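Local coordinates for putative uncharacterized protein TTHB071 (Thermus thermophilus, PDB 3AYV) that binds zinc ions in a xylose isomerase-like TIM barrel, is of uncertain catalytic function, and may take part in protection against oxidative stress, at residues Asp162-Arg167 against Val194-Trp199; Glu184-Asn189 against Gly209-Pro214; Arg218-Glu223 against Ala233-Leu238. All coordinates share one frame; numbering follows the deposited sequence.

Interaction 1 of 3, residues Asp162-Arg167 against Val194-Trp199; sequences DAAHAR and VYDRHW. With ZN (zinc ion), chain G; ZN (zinc ion), chain F.
The multinuclear zinc site at the C-terminal end of the barrel strands brings together His165, from the first turn of a helix, and Asp196, from a loop, as ligands of one metal. His165 NE2 lies 2.2 Å from this zinc and Asp196 OD2 2.1 Å. No direct hydrogen bond links the two side chains: Asp196 OD2 comes in at the rim of the imidazole, near its plane, and the carboxylate is turned 72° from the ring. With CG anti to the backbone N (chi1 -167°), Asp196 reaches toward the helix, and its other oxygen, OD1, rests 3.6 Å from Ala164 CB. His198 NE2, opposite His165 NE2, and three waters complete an octahedral shell. One of these waters also binds the second zinc, so the two metal sites share a ligand. Another is placed to donate to Asp196 OD1 at 2.6 Å and to Asp162 OD2 at 3.0 Å, although more acceptors surround it than it has protons.

Asp162 serves both the helix and the metal. Its OD2 binds the second zinc, while OD1 accepts from His165 N at 3.0 Å with an N-H...O angle of 160°, a helix N-cap bond that meets the carboxylate from above its plane. The carboxylate also lies over the imidazole, its CG 3.4 Å above the centre of the His165 ring. A hydrogen bond from His165 ND1 to Asn137 O further fixes the ring's rotation.

Asp162 is the N-cap of helix 163-169, which follows strand 158-162 in the barrel. Residues 194-199 belong to the long connection from strand 185-188 to strand 219-222, whose Asn189 touches both Ala164 and His198, so the loop is laid over the barrel mouth beside that helix.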
# COMPACT_ATOMS: atom_id res chain seq x y z
N ASP A 162 -7.12 1.36 -0.27
CA ASP A 162 -6.92 2.79 -0.35
C ASP A 162 -8.19 3.42 -0.86
O ASP A 162 -8.49 3.32 -2.05
CB ASP A 162 -5.76 3.09 -1.31
CG ASP A 162 -5.38 4.57 -1.29
OD1 ASP A 162 -6.23 5.44 -1.51
OD2 ASP A 162 -4.22 4.86 -1.04
N ALA A 163 -8.93 4.09 0.02
CA ALA A 163 -10.26 4.61 -0.34
C ALA A 163 -10.21 5.74 -1.37
O ALA A 163 -11.11 5.86 -2.20
CB ALA A 163 -11.05 5.06 0.93
N ALA A 164 -9.18 6.56 -1.29
CA ALA A 164 -9.04 7.67 -2.25
C ALA A 164 -8.80 7.14 -3.67
O ALA A 164 -9.34 7.70 -4.64
CB ALA A 164 -7.91 8.60 -1.83
N HIS A 165 -8.01 6.08 -3.81
CA HIS A 165 -7.82 5.50 -5.13
C HIS A 165 -9.14 5.02 -5.68
O HIS A 165 -9.41 5.20 -6.86
CB HIS A 165 -6.81 4.34 -5.09
CG HIS A 165 -5.41 4.77 -4.82
ND1 HIS A 165 -4.39 3.87 -4.61
CD2 HIS A 165 -4.86 6.01 -4.68
CE1 HIS A 165 -3.27 4.52 -4.37
NE2 HIS A 165 -3.53 5.82 -4.40
N ALA A 166 -9.97 4.39 -4.84
CA ALA A 166 -11.30 3.96 -5.31
C ALA A 166 -12.15 5.17 -5.75
O ALA A 166 -12.82 5.14 -6.79
CB ALA A 166 -12.02 3.16 -4.22
N ARG A 167 -12.06 6.24 -4.98
CA ARG A 167 -12.89 7.42 -5.24
C ARG A 167 -12.46 8.15 -6.49
O ARG A 167 -13.32 8.55 -7.29
CB ARG A 167 -12.81 8.38 -4.04
CG ARG A 167 -13.64 9.68 -4.19
CD ARG A 167 -15.14 9.45 -4.40
NE ARG A 167 -15.85 10.74 -4.43
CZ ARG A 167 -16.64 11.20 -3.46
NH1 ARG A 167 -16.84 10.47 -2.37
NH2 ARG A 167 -17.24 12.38 -3.58
N VAL A 194 -11.41 14.56 -6.77
CA VAL A 194 -10.91 14.80 -8.13
C VAL A 194 -9.48 14.29 -8.30
O VAL A 194 -9.20 13.54 -9.24
CB VAL A 194 -10.98 16.30 -8.53
CG1 VAL A 194 -10.49 16.49 -9.99
CG2 VAL A 194 -12.43 16.82 -8.40
N TYR A 195 -8.59 14.68 -7.40
CA TYR A 195 -7.21 14.24 -7.43
C TYR A 195 -6.89 13.40 -6.20
O TYR A 195 -7.50 13.59 -5.14
CB TYR A 195 -6.23 15.43 -7.50
CG TYR A 195 -6.45 16.22 -8.74
CD1 TYR A 195 -5.95 15.78 -9.96
CD2 TYR A 195 -7.20 17.39 -8.71
CE1 TYR A 195 -6.21 16.48 -11.14
CE2 TYR A 195 -7.44 18.12 -9.87
CZ TYR A 195 -6.93 17.65 -11.09
OH TYR A 195 -7.18 18.34 -12.25
N ASP A 196 -5.89 12.54 -6.34
CA ASP A 196 -5.37 11.80 -5.20
C ASP A 196 -4.50 12.72 -4.34
O ASP A 196 -3.29 12.77 -4.47
CB ASP A 196 -4.57 10.60 -5.70
CG ASP A 196 -4.25 9.62 -4.60
OD1 ASP A 196 -4.95 9.53 -3.57
OD2 ASP A 196 -3.27 8.92 -4.79
N ARG A 197 -5.17 13.46 -3.44
CA ARG A 197 -4.56 14.60 -2.74
C ARG A 197 -3.61 14.25 -1.64
O ARG A 197 -2.67 15.03 -1.35
CB ARG A 197 -5.66 15.52 -2.18
CG ARG A 197 -6.50 16.15 -3.26
CD ARG A 197 -5.68 17.19 -4.00
NE ARG A 197 -6.54 18.03 -4.82
CZ ARG A 197 -6.12 19.13 -5.44
NH1 ARG A 197 -4.86 19.51 -5.37
NH2 ARG A 197 -6.98 19.82 -6.14
N HIS A 198 -3.82 13.08 -1.02
CA HIS A 198 -3.03 12.70 0.15
C HIS A 198 -3.16 13.76 1.26
O HIS A 198 -2.17 14.09 1.92
CB HIS A 198 -1.56 12.40 -0.21
CG HIS A 198 -1.38 11.11 -0.95
ND1 HIS A 198 -0.36 10.22 -0.68
CD2 HIS A 198 -2.13 10.53 -1.92
CE1 HIS A 198 -0.47 9.17 -1.46
NE2 HIS A 198 -1.53 9.34 -2.24
N TRP A 199 -4.37 14.28 1.44
CA TRP A 199 -4.63 15.23 2.52
C TRP A 199 -4.89 14.48 3.82
O TRP A 199 -5.20 13.28 3.80
CB TRP A 199 -5.86 16.07 2.21
CG TRP A 199 -5.72 17.10 1.10
CD1 TRP A 199 -4.56 17.65 0.61
CD2 TRP A 199 -6.80 17.74 0.42
NE1 TRP A 199 -4.87 18.59 -0.37
CE2 TRP A 199 -6.24 18.66 -0.50
CE3 TRP A 199 -8.19 17.61 0.48
CZ2 TRP A 199 -7.03 19.45 -1.34
CZ3 TRP A 199 -8.98 18.40 -0.37
CH2 TRP A 199 -8.40 19.30 -1.26
ZN ZN G . -2.39 7.51 -3.45
ZN ZN F . -2.32 3.92 -1.15
O HOH W 1 -4.13 7.72 -1.83
O HOH W 2 0.18 3.99 -1.56
O HOH W 3 -1.59 6.05 -2.03
O HOH W 4 -0.73 7.35 -4.86

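Interaction 2 of 3, residues Glu184-Asn189 against Gly209-Pro214; sequences EHLHLN and GAWLRP. With ZN (zinc ion), chain F.
Leu188 and Leu212 meet tip to tip on the outer side of the barrel wall, Leu188 CD2 lying 3.9 Å from Leu212 CD1. This is the close-packed part of the contact. The same Leu212 CD1 is also 4.1 Å from Leu186 CD2, but here the side chains run past each other in opposite senses, so one methyl group serves two leucines of the strand. A chi1 of 178° swings the Leu212 side chain away from its own backbone N, and its methyls extend from the loop toward strand 185-188.

Trp211 closes the patch at one margin. Its six-membered ring presents an edge, with CZ3 4.1 Å from Leu186 CD2, while Leu212 CB sits against part of one indole face. The indole NE1 is hydrogen-bonded to Leu206 O, within the same connecting loop. Beyond Trp211 and Leu212 the loop is looser: Ala210 and Pro214 are exposed, and neither comes near the strand.

Helices cover most of the barrel, but none lies between strands 185-188 and 219-222; this place is covered by loop leading into a 3-10 segment at 213-214. Side chains alternate along the strand, Leu186 and Leu188 facing outward while His187 ND1 binds zinc at 2.4 Å on the inner side. No hydrogen bond crosses between the segments, which implies that the loop is held to the strand here by apolar fit and burial, kept apart from the polar metal chemistry behind it.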
# COMPACT_ATOMS: atom_id res chain seq x y z
N GLU A 184 -6.71 -6.14 5.34
CA GLU A 184 -6.03 -6.24 6.61
C GLU A 184 -5.16 -5.02 6.89
O GLU A 184 -4.59 -4.90 7.97
CB GLU A 184 -5.25 -7.56 6.72
CG GLU A 184 -4.03 -7.68 5.82
CD GLU A 184 -3.59 -9.11 5.63
OE1 GLU A 184 -2.46 -9.42 6.02
OE2 GLU A 184 -4.37 -9.92 5.07
N HIS A 185 -5.12 -4.10 5.91
CA HIS A 185 -4.15 -3.00 5.90
C HIS A 185 -4.90 -1.87 5.22
O HIS A 185 -5.55 -2.08 4.19
CB HIS A 185 -2.96 -3.40 5.03
CG HIS A 185 -1.66 -2.78 5.43
ND1 HIS A 185 -1.04 -1.82 4.66
CD2 HIS A 185 -0.84 -3.02 6.47
CE1 HIS A 185 0.12 -1.50 5.21
NE2 HIS A 185 0.25 -2.20 6.33
N LEU A 186 -4.86 -0.68 5.81
CA LEU A 186 -5.57 0.44 5.22
C LEU A 186 -4.64 1.59 4.95
O LEU A 186 -3.79 1.93 5.79
CB LEU A 186 -6.76 0.90 6.08
CG LEU A 186 -7.91 -0.09 5.93
CD1 LEU A 186 -7.91 -1.08 7.09
CD2 LEU A 186 -9.28 0.59 5.72
N HIS A 187 -4.76 2.14 3.74
CA HIS A 187 -4.05 3.35 3.37
C HIS A 187 -5.01 4.51 3.54
O HIS A 187 -6.04 4.57 2.86
CB HIS A 187 -3.55 3.25 1.93
CG HIS A 187 -2.23 2.55 1.81
ND1 HIS A 187 -1.55 2.46 0.62
CD2 HIS A 187 -1.46 1.92 2.73
CE1 HIS A 187 -0.43 1.78 0.80
NE2 HIS A 187 -0.34 1.45 2.08
N LEU A 188 -4.68 5.41 4.46
CA LEU A 188 -5.61 6.47 4.87
C LEU A 188 -5.15 7.85 4.46
O LEU A 188 -3.99 8.20 4.65
CB LEU A 188 -5.78 6.46 6.38
CG LEU A 188 -6.36 5.17 6.99
CD1 LEU A 188 -6.41 5.41 8.50
CD2 LEU A 188 -7.74 4.90 6.45
N ASN A 189 -6.08 8.59 3.88
CA ASN A 189 -5.92 10.02 3.61
C ASN A 189 -7.26 10.53 3.12
O ASN A 189 -8.22 9.77 3.13
CB ASN A 189 -4.76 10.29 2.61
CG ASN A 189 -4.94 9.57 1.28
OD1 ASN A 189 -6.05 9.43 0.77
ND2 ASN A 189 -3.82 9.10 0.71
N GLY A 209 -15.58 8.95 9.03
CA GLY A 209 -16.41 8.73 10.22
C GLY A 209 -17.54 7.74 9.98
O GLY A 209 -17.92 6.98 10.89
N ALA A 210 -18.09 7.74 8.77
CA ALA A 210 -19.19 6.86 8.42
C ALA A 210 -18.81 5.38 8.23
O ALA A 210 -19.68 4.51 8.33
CB ALA A 210 -19.96 7.39 7.18
N TRP A 211 -17.53 5.06 7.96
CA TRP A 211 -17.18 3.68 7.61
C TRP A 211 -15.93 3.10 8.24
O TRP A 211 -15.75 1.88 8.22
CB TRP A 211 -17.13 3.51 6.07
CG TRP A 211 -16.11 4.39 5.38
CD1 TRP A 211 -16.33 5.63 4.83
CD2 TRP A 211 -14.72 4.10 5.18
NE1 TRP A 211 -15.16 6.12 4.29
CE2 TRP A 211 -14.16 5.21 4.50
CE3 TRP A 211 -13.89 3.01 5.48
CZ2 TRP A 211 -12.81 5.25 4.12
CZ3 TRP A 211 -12.55 3.06 5.11
CH2 TRP A 211 -12.02 4.17 4.45
N LEU A 212 -15.07 3.94 8.82
CA LEU A 212 -13.74 3.47 9.22
C LEU A 212 -13.67 2.83 10.61
O LEU A 212 -12.77 2.00 10.87
CB LEU A 212 -12.71 4.60 9.11
CG LEU A 212 -11.25 4.31 9.53
CD1 LEU A 212 -10.57 3.27 8.61
CD2 LEU A 212 -10.48 5.61 9.52
N ARG A 213 -14.59 3.19 11.49
CA ARG A 213 -14.50 2.74 12.88
C ARG A 213 -14.32 1.21 13.05
O ARG A 213 -13.50 0.79 13.87
CB ARG A 213 -15.65 3.28 13.76
CG ARG A 213 -15.29 3.29 15.25
CD ARG A 213 -16.43 3.83 16.10
NE ARG A 213 -17.32 4.67 15.30
CZ ARG A 213 -17.34 5.99 15.34
NH1 ARG A 213 -16.51 6.63 16.15
NH2 ARG A 213 -18.18 6.68 14.57
N PRO A 214 -15.05 0.38 12.27
CA PRO A 214 -14.84 -1.07 12.44
C PRO A 214 -13.42 -1.56 12.18
O PRO A 214 -13.07 -2.66 12.60
CB PRO A 214 -15.83 -1.70 11.44
CG PRO A 214 -16.88 -0.67 11.26
CD PRO A 214 -16.12 0.65 11.30
ZN ZN F . -2.32 3.92 -1.15
O HOH W 2 0.18 3.99 -1.56
O HOH W 3 -1.59 6.05 -2.03

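Interaction 3 of 3, residues Arg218-Glu223 against Ala233-Leu238; sequences RTMVLE and AFLQAL. With ZN (zinc ion), chain F.
Leu235 has the largest buried surface in this contact and meets two alternate residues of strand 219-222, Met220 and Leu222, with one methyl for each. Its CD1 lies 4.1 Å from Leu222 CD2, and its CD2 lies 4.2 Å from Met220 SD. Both distances are ordinary van der Waals separations, and no hydrogen bond joins the segments. The leucine and each of its partners lie alongside, running in opposite directions, as expected where a helix residue points at the strand and the strand residues point back. With CG anti to the carbonyl carbon (chi1 -70°), the Leu235 fork points at the strand between Met220 and Leu222. The nearest Met220 atom is its sulfur, with the terminal methyl slightly farther off.

The strand's inner side is of another kind: just past its end, Glu223 OE2 binds zinc at 2.4 Å.

This is the last beta-alpha unit of the barrel. Strand 219-222 lies between strands 185-188 and 3-8, completing the closed sheet, and helix 229-240 packs over its outside. Leu235 also touches Val3 of the first strand together with Leu201 and Leu212 of the preceding connection, while Met220 packs on Leu188 of the adjoining strand.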
# COMPACT_ATOMS: atom_id res chain seq x y z
N ARG A 218 -7.00 -2.73 12.78
CA ARG A 218 -6.11 -3.10 11.67
C ARG A 218 -4.96 -2.12 11.53
O ARG A 218 -5.01 -1.00 12.06
CB ARG A 218 -6.89 -3.11 10.34
CG ARG A 218 -7.49 -4.45 9.91
CD ARG A 218 -8.72 -4.83 10.69
NE ARG A 218 -9.65 -5.63 9.90
CZ ARG A 218 -10.93 -5.78 10.20
NH1 ARG A 218 -11.44 -5.20 11.29
NH2 ARG A 218 -11.72 -6.52 9.42
N THR A 219 -3.91 -2.52 10.82
CA THR A 219 -2.80 -1.63 10.56
C THR A 219 -3.30 -0.52 9.65
O THR A 219 -3.97 -0.79 8.64
CB THR A 219 -1.60 -2.35 9.97
OG1 THR A 219 -1.18 -3.39 10.88
CG2 THR A 219 -0.44 -1.38 9.76
N MET A 220 -3.01 0.72 10.04
CA MET A 220 -3.41 1.90 9.29
C MET A 220 -2.18 2.74 8.96
O MET A 220 -1.34 3.01 9.83
CB MET A 220 -4.42 2.70 10.09
CG MET A 220 -5.79 2.04 10.14
SD MET A 220 -6.81 2.84 11.37
CE MET A 220 -5.90 2.41 12.86
N VAL A 221 -2.06 3.11 7.68
CA VAL A 221 -0.91 3.85 7.21
C VAL A 221 -1.42 5.23 6.79
O VAL A 221 -2.33 5.34 5.98
CB VAL A 221 -0.24 3.19 5.96
CG1 VAL A 221 0.93 4.08 5.48
CG2 VAL A 221 0.27 1.81 6.30
N LEU A 222 -0.86 6.27 7.37
CA LEU A 222 -1.20 7.62 6.98
C LEU A 222 -0.38 7.99 5.75
O LEU A 222 0.82 8.24 5.84
CB LEU A 222 -0.95 8.61 8.13
CG LEU A 222 -1.75 8.28 9.40
CD1 LEU A 222 -1.38 9.27 10.51
CD2 LEU A 222 -3.25 8.32 9.12
N GLU A 223 -1.05 7.98 4.61
CA GLU A 223 -0.44 8.32 3.34
C GLU A 223 -0.74 9.78 3.07
O GLU A 223 -1.57 10.12 2.23
CB GLU A 223 -1.03 7.42 2.28
CG GLU A 223 -0.41 6.05 2.42
CD GLU A 223 -0.19 5.43 1.12
OE1 GLU A 223 0.94 4.93 0.85
OE2 GLU A 223 -1.19 5.46 0.37
N ALA A 233 -5.17 12.65 15.30
CA ALA A 233 -6.22 13.23 16.14
C ALA A 233 -7.62 12.83 15.67
O ALA A 233 -8.50 12.59 16.50
CB ALA A 233 -6.09 14.77 16.20
N PHE A 234 -7.82 12.77 14.35
CA PHE A 234 -9.06 12.24 13.77
C PHE A 234 -9.27 10.78 14.23
O PHE A 234 -10.37 10.42 14.68
CB PHE A 234 -9.03 12.34 12.22
CG PHE A 234 -10.34 12.00 11.54
CD1 PHE A 234 -10.73 10.67 11.35
CD2 PHE A 234 -11.17 13.01 11.06
CE1 PHE A 234 -11.94 10.36 10.71
CE2 PHE A 234 -12.39 12.71 10.42
CZ PHE A 234 -12.77 11.39 10.25
N LEU A 235 -8.22 9.97 14.14
CA LEU A 235 -8.34 8.53 14.46
C LEU A 235 -8.67 8.32 15.95
O LEU A 235 -9.49 7.46 16.32
CB LEU A 235 -7.06 7.77 14.09
CG LEU A 235 -6.79 7.61 12.59
CD1 LEU A 235 -5.47 6.91 12.33
CD2 LEU A 235 -7.94 6.82 11.98
N GLN A 236 -8.01 9.12 16.78
CA GLN A 236 -8.20 9.07 18.22
C GLN A 236 -9.62 9.45 18.66
O GLN A 236 -10.17 8.79 19.56
CB GLN A 236 -7.15 9.91 18.92
CG GLN A 236 -5.81 9.20 19.05
CD GLN A 236 -4.69 10.13 19.45
OE1 GLN A 236 -3.59 9.69 19.77
NE2 GLN A 236 -4.96 11.44 19.41
N ALA A 237 -10.20 10.48 18.06
CA ALA A 237 -11.59 10.88 18.31
C ALA A 237 -12.54 9.80 17.82
O ALA A 237 -13.56 9.53 18.43
CB ALA A 237 -11.92 12.21 17.63
N LEU A 238 -12.21 9.20 16.68
CA LEU A 238 -13.04 8.15 16.13
C LEU A 238 -13.03 6.95 17.07
O LEU A 238 -14.06 6.31 17.25
CB LEU A 238 -12.53 7.75 14.73
CG LEU A 238 -13.48 6.91 13.89
CD1 LEU A 238 -14.84 7.60 13.65
CD2 LEU A 238 -12.81 6.57 12.56
ZN ZN F . -2.32 3.92 -1.15
O HOH W 2 0.18 3.99 -1.56
O HOH W 3 -1.59 6.05 -2.03

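How the interactions relate
All three contacts are largely buried, but they occupy different levels of one barrel. Interaction 1 lies at its mouth, where metal coordination and water join polar side chains; interactions 2 and 3 lie outside the wall, are wholly apolar, and have centres about 8 Å apart. These two hold neighbouring strands, paired through Leu188 N and Val221 O at 2.8 Å, a probable hydrogen bond; a second probable one, from Arg213 NH1 to Leu238 O, ties their outer layers. Asp162, His187 and Glu223, one from each interaction, bind the same zinc, with Glu136 as a further ligand. Interactions 1 and 2 also use separate parts of one connection, 194-199 over the mouth and 209-214 along the side.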